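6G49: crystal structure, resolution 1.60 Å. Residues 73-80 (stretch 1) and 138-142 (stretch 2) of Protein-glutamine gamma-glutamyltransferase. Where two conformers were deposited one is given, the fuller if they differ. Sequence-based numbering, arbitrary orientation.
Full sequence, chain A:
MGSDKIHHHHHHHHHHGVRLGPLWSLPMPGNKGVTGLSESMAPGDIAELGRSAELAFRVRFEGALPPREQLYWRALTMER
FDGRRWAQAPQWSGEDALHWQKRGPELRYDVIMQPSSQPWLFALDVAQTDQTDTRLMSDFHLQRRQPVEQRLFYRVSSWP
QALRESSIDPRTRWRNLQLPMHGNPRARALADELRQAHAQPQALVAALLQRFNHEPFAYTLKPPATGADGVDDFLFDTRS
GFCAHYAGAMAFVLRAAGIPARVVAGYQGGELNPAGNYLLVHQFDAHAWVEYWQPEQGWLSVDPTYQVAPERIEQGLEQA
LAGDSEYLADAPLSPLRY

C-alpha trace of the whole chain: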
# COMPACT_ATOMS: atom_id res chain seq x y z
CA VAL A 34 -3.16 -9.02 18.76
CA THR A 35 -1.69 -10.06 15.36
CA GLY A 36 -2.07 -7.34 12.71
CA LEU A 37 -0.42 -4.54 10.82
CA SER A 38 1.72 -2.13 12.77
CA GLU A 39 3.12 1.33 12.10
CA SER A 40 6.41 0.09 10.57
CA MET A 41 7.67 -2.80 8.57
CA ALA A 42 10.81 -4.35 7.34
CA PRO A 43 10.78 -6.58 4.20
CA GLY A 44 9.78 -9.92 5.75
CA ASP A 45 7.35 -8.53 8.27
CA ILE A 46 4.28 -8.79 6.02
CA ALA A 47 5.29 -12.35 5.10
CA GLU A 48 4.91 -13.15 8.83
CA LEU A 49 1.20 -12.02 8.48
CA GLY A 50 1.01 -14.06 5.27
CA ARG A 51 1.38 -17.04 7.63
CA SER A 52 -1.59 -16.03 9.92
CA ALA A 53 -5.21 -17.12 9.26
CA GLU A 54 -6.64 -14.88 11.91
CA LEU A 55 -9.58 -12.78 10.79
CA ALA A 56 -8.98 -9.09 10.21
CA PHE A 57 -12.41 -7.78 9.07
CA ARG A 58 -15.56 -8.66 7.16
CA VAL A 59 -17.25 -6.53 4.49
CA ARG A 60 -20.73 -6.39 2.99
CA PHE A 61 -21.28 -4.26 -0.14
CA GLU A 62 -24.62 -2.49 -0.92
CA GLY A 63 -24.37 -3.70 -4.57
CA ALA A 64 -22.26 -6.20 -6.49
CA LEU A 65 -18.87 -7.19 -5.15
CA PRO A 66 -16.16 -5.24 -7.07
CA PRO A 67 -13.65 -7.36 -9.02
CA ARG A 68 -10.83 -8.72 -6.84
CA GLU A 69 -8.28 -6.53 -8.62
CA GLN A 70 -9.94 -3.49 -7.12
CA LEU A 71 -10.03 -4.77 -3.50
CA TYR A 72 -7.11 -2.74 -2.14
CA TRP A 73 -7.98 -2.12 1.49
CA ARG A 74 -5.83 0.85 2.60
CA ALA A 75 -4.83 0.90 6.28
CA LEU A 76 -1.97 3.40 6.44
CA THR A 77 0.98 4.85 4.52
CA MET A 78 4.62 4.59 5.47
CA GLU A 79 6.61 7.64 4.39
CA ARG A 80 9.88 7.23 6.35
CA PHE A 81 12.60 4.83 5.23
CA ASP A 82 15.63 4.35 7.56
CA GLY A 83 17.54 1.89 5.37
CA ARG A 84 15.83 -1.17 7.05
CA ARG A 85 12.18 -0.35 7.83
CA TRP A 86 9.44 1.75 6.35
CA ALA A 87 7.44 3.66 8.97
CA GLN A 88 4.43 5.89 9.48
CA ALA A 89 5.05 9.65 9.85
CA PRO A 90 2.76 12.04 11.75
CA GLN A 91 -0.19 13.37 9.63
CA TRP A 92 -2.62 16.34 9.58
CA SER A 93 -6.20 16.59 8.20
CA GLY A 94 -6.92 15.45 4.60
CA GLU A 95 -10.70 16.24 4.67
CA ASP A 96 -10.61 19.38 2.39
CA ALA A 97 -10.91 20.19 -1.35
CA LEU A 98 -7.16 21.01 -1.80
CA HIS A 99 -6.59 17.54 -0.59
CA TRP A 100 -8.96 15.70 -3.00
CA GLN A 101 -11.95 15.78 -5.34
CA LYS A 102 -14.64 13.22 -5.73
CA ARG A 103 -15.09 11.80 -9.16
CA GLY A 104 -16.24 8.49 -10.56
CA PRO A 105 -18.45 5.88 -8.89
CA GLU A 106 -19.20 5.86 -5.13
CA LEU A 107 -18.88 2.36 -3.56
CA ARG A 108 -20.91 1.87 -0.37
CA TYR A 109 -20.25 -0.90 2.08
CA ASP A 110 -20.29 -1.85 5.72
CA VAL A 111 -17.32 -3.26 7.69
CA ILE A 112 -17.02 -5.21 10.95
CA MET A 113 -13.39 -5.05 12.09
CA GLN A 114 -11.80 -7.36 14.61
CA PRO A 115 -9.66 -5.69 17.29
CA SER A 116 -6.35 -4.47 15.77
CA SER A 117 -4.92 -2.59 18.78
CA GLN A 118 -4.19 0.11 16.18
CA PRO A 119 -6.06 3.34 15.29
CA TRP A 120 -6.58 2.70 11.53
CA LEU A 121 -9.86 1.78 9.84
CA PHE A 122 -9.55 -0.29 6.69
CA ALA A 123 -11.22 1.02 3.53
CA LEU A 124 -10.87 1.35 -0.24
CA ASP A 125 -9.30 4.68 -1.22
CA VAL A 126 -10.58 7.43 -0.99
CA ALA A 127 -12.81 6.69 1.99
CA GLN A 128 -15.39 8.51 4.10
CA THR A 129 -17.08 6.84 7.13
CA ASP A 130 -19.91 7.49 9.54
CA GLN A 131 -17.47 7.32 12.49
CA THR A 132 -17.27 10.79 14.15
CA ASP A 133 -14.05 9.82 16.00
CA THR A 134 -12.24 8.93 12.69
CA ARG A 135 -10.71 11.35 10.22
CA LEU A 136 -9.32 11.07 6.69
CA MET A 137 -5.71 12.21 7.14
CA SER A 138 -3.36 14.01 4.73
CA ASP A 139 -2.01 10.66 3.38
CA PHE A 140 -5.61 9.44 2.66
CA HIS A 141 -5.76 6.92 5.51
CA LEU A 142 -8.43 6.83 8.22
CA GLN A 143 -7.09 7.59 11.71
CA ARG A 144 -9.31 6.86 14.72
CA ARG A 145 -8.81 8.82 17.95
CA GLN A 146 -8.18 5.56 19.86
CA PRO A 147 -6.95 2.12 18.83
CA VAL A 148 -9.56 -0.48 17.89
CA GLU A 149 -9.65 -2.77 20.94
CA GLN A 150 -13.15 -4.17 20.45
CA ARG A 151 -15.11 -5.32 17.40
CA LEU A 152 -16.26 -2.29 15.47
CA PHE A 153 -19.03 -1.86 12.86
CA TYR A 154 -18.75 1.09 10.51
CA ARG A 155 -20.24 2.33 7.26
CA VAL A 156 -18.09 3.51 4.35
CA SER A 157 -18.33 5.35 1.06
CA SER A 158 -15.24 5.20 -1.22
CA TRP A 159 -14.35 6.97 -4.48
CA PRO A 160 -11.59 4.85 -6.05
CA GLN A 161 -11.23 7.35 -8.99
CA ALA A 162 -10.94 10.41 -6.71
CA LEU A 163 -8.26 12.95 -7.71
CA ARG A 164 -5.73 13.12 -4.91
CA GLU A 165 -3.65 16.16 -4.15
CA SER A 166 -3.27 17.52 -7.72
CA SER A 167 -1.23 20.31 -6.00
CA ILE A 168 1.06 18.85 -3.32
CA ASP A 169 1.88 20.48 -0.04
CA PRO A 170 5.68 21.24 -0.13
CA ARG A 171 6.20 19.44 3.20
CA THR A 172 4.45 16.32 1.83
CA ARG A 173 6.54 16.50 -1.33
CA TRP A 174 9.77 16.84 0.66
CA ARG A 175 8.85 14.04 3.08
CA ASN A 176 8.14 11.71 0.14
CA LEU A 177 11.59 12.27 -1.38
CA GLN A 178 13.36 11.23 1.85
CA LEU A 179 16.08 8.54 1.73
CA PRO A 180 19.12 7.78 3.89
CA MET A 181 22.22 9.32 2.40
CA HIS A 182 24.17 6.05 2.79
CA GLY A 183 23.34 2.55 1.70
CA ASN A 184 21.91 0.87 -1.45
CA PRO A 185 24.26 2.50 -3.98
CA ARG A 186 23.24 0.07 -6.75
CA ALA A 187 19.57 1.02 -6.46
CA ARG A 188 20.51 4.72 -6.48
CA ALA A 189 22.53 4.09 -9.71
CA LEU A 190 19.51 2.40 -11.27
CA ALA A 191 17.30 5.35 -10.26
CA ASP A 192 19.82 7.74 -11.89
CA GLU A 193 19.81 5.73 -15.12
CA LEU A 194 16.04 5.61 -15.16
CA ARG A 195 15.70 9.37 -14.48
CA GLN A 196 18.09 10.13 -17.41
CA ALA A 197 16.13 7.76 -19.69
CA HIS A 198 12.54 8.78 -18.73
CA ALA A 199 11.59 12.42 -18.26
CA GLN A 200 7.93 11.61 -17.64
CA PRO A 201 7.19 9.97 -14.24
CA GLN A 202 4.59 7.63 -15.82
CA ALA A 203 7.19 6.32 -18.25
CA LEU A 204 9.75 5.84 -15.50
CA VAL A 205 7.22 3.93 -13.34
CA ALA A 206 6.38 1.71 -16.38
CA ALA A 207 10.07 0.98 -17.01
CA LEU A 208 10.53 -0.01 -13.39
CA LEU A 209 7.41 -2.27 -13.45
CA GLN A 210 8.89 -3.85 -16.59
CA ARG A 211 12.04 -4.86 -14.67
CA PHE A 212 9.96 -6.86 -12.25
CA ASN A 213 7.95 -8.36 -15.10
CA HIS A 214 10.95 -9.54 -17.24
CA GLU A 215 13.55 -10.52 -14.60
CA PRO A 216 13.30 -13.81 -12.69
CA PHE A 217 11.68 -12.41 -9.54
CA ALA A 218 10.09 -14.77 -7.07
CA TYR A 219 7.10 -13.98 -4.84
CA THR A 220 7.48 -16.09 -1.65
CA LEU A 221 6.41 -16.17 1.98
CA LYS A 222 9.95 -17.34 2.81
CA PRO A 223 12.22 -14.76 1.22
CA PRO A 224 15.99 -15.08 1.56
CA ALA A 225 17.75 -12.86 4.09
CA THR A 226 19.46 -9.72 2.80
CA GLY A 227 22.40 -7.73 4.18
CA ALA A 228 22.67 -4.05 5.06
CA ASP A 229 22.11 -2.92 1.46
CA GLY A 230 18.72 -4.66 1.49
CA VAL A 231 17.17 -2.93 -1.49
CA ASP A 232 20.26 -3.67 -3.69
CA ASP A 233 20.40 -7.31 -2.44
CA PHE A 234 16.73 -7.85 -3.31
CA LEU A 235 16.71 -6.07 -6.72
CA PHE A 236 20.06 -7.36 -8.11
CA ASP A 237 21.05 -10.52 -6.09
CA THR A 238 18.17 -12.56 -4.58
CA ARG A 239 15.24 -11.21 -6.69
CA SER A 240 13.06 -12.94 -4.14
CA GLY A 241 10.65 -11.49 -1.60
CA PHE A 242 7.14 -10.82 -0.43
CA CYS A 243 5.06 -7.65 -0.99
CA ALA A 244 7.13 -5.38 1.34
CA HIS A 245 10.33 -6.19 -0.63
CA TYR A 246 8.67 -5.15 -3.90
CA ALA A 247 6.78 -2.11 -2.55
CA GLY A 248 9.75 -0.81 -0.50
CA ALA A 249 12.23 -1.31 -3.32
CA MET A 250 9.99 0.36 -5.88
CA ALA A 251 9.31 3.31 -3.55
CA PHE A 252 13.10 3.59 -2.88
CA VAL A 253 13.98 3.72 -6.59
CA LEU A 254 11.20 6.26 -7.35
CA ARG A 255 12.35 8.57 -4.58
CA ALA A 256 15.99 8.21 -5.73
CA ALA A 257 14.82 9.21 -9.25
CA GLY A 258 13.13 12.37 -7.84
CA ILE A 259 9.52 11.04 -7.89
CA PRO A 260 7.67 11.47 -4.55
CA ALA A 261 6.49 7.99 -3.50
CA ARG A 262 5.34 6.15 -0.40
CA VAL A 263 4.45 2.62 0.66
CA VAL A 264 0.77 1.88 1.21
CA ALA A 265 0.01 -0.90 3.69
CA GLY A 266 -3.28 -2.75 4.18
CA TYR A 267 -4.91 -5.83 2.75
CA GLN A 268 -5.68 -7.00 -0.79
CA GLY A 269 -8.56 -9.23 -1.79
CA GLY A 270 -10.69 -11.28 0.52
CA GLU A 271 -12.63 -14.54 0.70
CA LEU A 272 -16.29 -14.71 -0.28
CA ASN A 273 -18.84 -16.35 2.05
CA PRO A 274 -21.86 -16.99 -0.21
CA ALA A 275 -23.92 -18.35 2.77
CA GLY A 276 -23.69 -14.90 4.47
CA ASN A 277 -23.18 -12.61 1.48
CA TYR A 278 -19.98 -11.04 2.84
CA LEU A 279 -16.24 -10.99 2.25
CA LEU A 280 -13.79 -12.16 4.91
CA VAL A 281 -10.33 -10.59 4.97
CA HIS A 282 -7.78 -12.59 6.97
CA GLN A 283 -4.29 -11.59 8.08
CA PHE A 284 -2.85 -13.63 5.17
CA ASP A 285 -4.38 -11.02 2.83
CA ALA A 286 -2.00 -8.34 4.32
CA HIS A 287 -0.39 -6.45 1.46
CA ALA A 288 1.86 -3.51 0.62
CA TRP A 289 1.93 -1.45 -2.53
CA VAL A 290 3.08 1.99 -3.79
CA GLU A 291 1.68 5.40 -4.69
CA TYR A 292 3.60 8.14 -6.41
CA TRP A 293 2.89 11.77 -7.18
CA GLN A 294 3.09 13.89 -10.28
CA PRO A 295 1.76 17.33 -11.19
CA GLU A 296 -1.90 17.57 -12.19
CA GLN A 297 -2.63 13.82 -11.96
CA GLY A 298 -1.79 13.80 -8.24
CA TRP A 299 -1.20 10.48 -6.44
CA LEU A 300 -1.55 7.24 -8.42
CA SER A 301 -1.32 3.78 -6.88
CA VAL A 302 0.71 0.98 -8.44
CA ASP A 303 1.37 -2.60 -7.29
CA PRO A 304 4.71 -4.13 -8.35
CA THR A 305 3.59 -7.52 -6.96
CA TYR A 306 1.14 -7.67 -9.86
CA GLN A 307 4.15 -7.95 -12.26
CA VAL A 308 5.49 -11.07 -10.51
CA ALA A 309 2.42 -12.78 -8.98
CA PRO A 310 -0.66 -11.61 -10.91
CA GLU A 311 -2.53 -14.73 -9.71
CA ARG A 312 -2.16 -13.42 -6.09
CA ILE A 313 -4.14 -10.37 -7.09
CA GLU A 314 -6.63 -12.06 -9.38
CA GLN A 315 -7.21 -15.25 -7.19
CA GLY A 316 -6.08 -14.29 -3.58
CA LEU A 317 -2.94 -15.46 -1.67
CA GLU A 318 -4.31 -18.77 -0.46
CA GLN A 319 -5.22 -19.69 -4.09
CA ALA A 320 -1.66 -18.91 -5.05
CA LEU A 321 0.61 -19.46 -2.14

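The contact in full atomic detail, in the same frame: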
# COMPACT_ATOMS: atom_id res chain seq x y z
N TRP A 73 -7.55 -2.63 0.21
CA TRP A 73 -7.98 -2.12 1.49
C TRP A 73 -6.87 -1.32 2.16
O TRP A 73 -5.98 -1.94 2.78
CB TRP A 73 -8.50 -3.23 2.42
CG TRP A 73 -9.48 -4.16 1.79
CD1 TRP A 73 -9.22 -5.39 1.28
CD2 TRP A 73 -10.89 -3.92 1.55
NE1 TRP A 73 -10.36 -5.93 0.73
CE2 TRP A 73 -11.38 -5.06 0.90
CE3 TRP A 73 -11.73 -2.85 1.84
CZ2 TRP A 73 -12.72 -5.15 0.51
CZ3 TRP A 73 -13.06 -2.95 1.45
CH2 TRP A 73 -13.51 -4.10 0.83
N ARG A 74 -6.86 -0.00 1.98
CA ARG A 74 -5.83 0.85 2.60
C ARG A 74 -6.02 0.85 4.11
O ARG A 74 -7.14 1.01 4.62
CB ARG A 74 -5.81 2.31 2.13
CG ARG A 74 -4.71 3.17 2.76
CD ARG A 74 -4.68 4.63 2.26
NE ARG A 74 -4.60 4.74 0.82
CZ ARG A 74 -3.73 5.51 0.17
NH1 ARG A 74 -2.99 6.37 0.87
NH2 ARG A 74 -3.59 5.37 -1.14
N ALA A 75 -4.90 0.68 4.84
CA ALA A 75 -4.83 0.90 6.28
C ALA A 75 -4.06 2.15 6.61
O ALA A 75 -4.55 3.03 7.34
CB ALA A 75 -4.25 -0.28 6.98
N LEU A 76 -2.81 2.23 6.12
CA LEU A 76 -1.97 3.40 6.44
C LEU A 76 -0.94 3.55 5.33
O LEU A 76 -0.78 2.68 4.50
CB LEU A 76 -1.28 3.24 7.80
CG LEU A 76 -0.16 2.22 7.90
CD1 LEU A 76 0.77 2.62 9.05
CD2 LEU A 76 -0.69 0.80 8.09
N THR A 77 -0.21 4.67 5.35
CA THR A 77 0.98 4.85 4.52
C THR A 77 2.19 4.93 5.42
O THR A 77 2.11 5.34 6.59
CB THR A 77 0.99 6.07 3.58
OG1 THR A 77 1.34 7.26 4.31
CG2 THR A 77 -0.31 6.23 2.83
N MET A 78 3.32 4.52 4.83
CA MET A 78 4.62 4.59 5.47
C MET A 78 5.53 5.45 4.59
O MET A 78 5.86 5.07 3.48
CB MET A 78 5.16 3.17 5.64
CG MET A 78 4.26 2.34 6.58
SD MET A 78 4.94 0.69 6.85
CE MET A 78 3.56 -0.03 7.72
N GLU A 79 5.89 6.62 5.13
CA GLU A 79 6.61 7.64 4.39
C GLU A 79 8.06 7.76 4.80
O GLU A 79 8.78 8.57 4.16
CB GLU A 79 5.89 8.98 4.57
CG GLU A 79 4.57 9.05 3.82
CD GLU A 79 3.68 10.22 4.22
OE1 GLU A 79 3.39 10.30 5.40
OE2 GLU A 79 3.31 10.99 3.31
N ARG A 80 8.51 7.10 5.84
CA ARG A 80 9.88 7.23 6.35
C ARG A 80 10.61 5.92 6.07
O ARG A 80 10.10 4.87 6.38
CB ARG A 80 9.89 7.43 7.86
CG ARG A 80 9.26 8.76 8.22
CD ARG A 80 9.29 8.93 9.71
NE ARG A 80 9.05 10.31 10.04
CZ ARG A 80 8.67 10.73 11.24
NH1 ARG A 80 8.46 9.84 12.20
NH2 ARG A 80 8.50 12.03 11.45
N SER A 138 -3.99 13.41 5.87
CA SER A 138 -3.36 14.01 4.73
C SER A 138 -2.81 12.97 3.74
O SER A 138 -2.70 13.29 2.57
CB SER A 138 -2.23 14.98 5.15
OG SER A 138 -1.45 14.52 6.24
N ASP A 139 -2.52 11.74 4.23
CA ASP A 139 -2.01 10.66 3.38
C ASP A 139 -3.15 9.70 2.97
O ASP A 139 -2.86 8.53 2.59
CB ASP A 139 -0.88 9.93 4.09
CG ASP A 139 -1.34 9.12 5.30
OD1 ASP A 139 -2.47 9.46 5.82
OD2 ASP A 139 -0.59 8.23 5.75
N PHE A 140 -4.41 10.15 3.13
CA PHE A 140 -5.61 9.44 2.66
C PHE A 140 -5.80 8.13 3.41
O PHE A 140 -6.39 7.23 2.87
CB PHE A 140 -5.53 9.20 1.16
CG PHE A 140 -5.41 10.48 0.36
CD1 PHE A 140 -6.54 11.24 0.12
CD2 PHE A 140 -4.18 10.99 -0.02
CE1 PHE A 140 -6.44 12.48 -0.50
CE2 PHE A 140 -4.09 12.22 -0.64
CZ PHE A 140 -5.22 12.95 -0.89
N HIS A 141 -5.38 8.05 4.66
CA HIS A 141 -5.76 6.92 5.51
C HIS A 141 -6.66 7.45 6.63
O HIS A 141 -6.61 8.61 6.98
CB HIS A 141 -4.52 6.20 6.07
CG HIS A 141 -4.07 6.65 7.41
ND1 HIS A 141 -3.32 7.78 7.58
CD2 HIS A 141 -4.22 6.11 8.64
CE1 HIS A 141 -3.06 7.94 8.87
NE2 HIS A 141 -3.61 6.94 9.56
N LEU A 142 -7.46 6.53 7.17
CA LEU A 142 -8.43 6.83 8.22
C LEU A 142 -7.80 6.58 9.59
O LEU A 142 -7.43 5.47 9.92
CB LEU A 142 -9.63 5.88 7.99
CG LEU A 142 -10.43 6.06 6.72
CD1 LEU A 142 -11.38 4.90 6.57
CD2 LEU A 142 -11.18 7.37 6.75
O HOH W 1 -7.26 3.82 6.17
O HOH W 2 -0.08 6.60 7.75

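The striking feature of this contact is that one buried carboxylate, that of Asp139, takes hydrogen bonds from Thr77, His141 and a water. The strand 73-78 meets a loop that has no regular helix or strand, so side chains and water, rather than strand pairing, join the two. Thr77 OG1 donates a hydrogen bond to Asp139 OD2 at 2.6 Å. Threonine suits this place: its CA-to-CB bond points toward the loop, and its hydroxyl offers a proton without adding charge.

The same oxygen also receives a proton from water 2, with 2.6 Å between the water O and Asp139 OD2. That water O in turn accepts from the backbone, 3.1 Å from Thr77 N, so the carboxylate holds Thr77 both directly and through water. The other oxygen braces its own loop. His141 ND1 donates to Asp139 OD1 at 2.6 Å, with a nearly linear angle of 173°, while His141 N reaches Asp139 OD1 only weakly, at 3.4 Å. Aspartate suits the place because its two carboxylate oxygens can serve the strand and the loop at once. Nearby lies a second acid, with Glu79 OE1 4.5 Å from Asp139 OD2.

Histidine can donate through ND1 while its ring rests beside the strand: His141 CB lies 3.8 Å from Leu76 CA, and His141 CD2 lies 3.4 Å from Ala75 O. The end of the Leu76 side chain leads away, yet Leu76 CB still lies 4.2 Å from His141 CD2.

Arg74 has the length to span several loop residues. Its NH1 comes within 2.8 Å of Asp139 O, which sits at the guanidinium edge, whereas Phe140 CB lies over one face, 3.8 Å from Arg74 NH1. Lower down, Arg74 CD approaches Phe140 O at 3.2 Å. Water 1 lies between the two stretches, its O 3.1 Å from Ala75 O and accepting from Leu142 N at 2.9 Å.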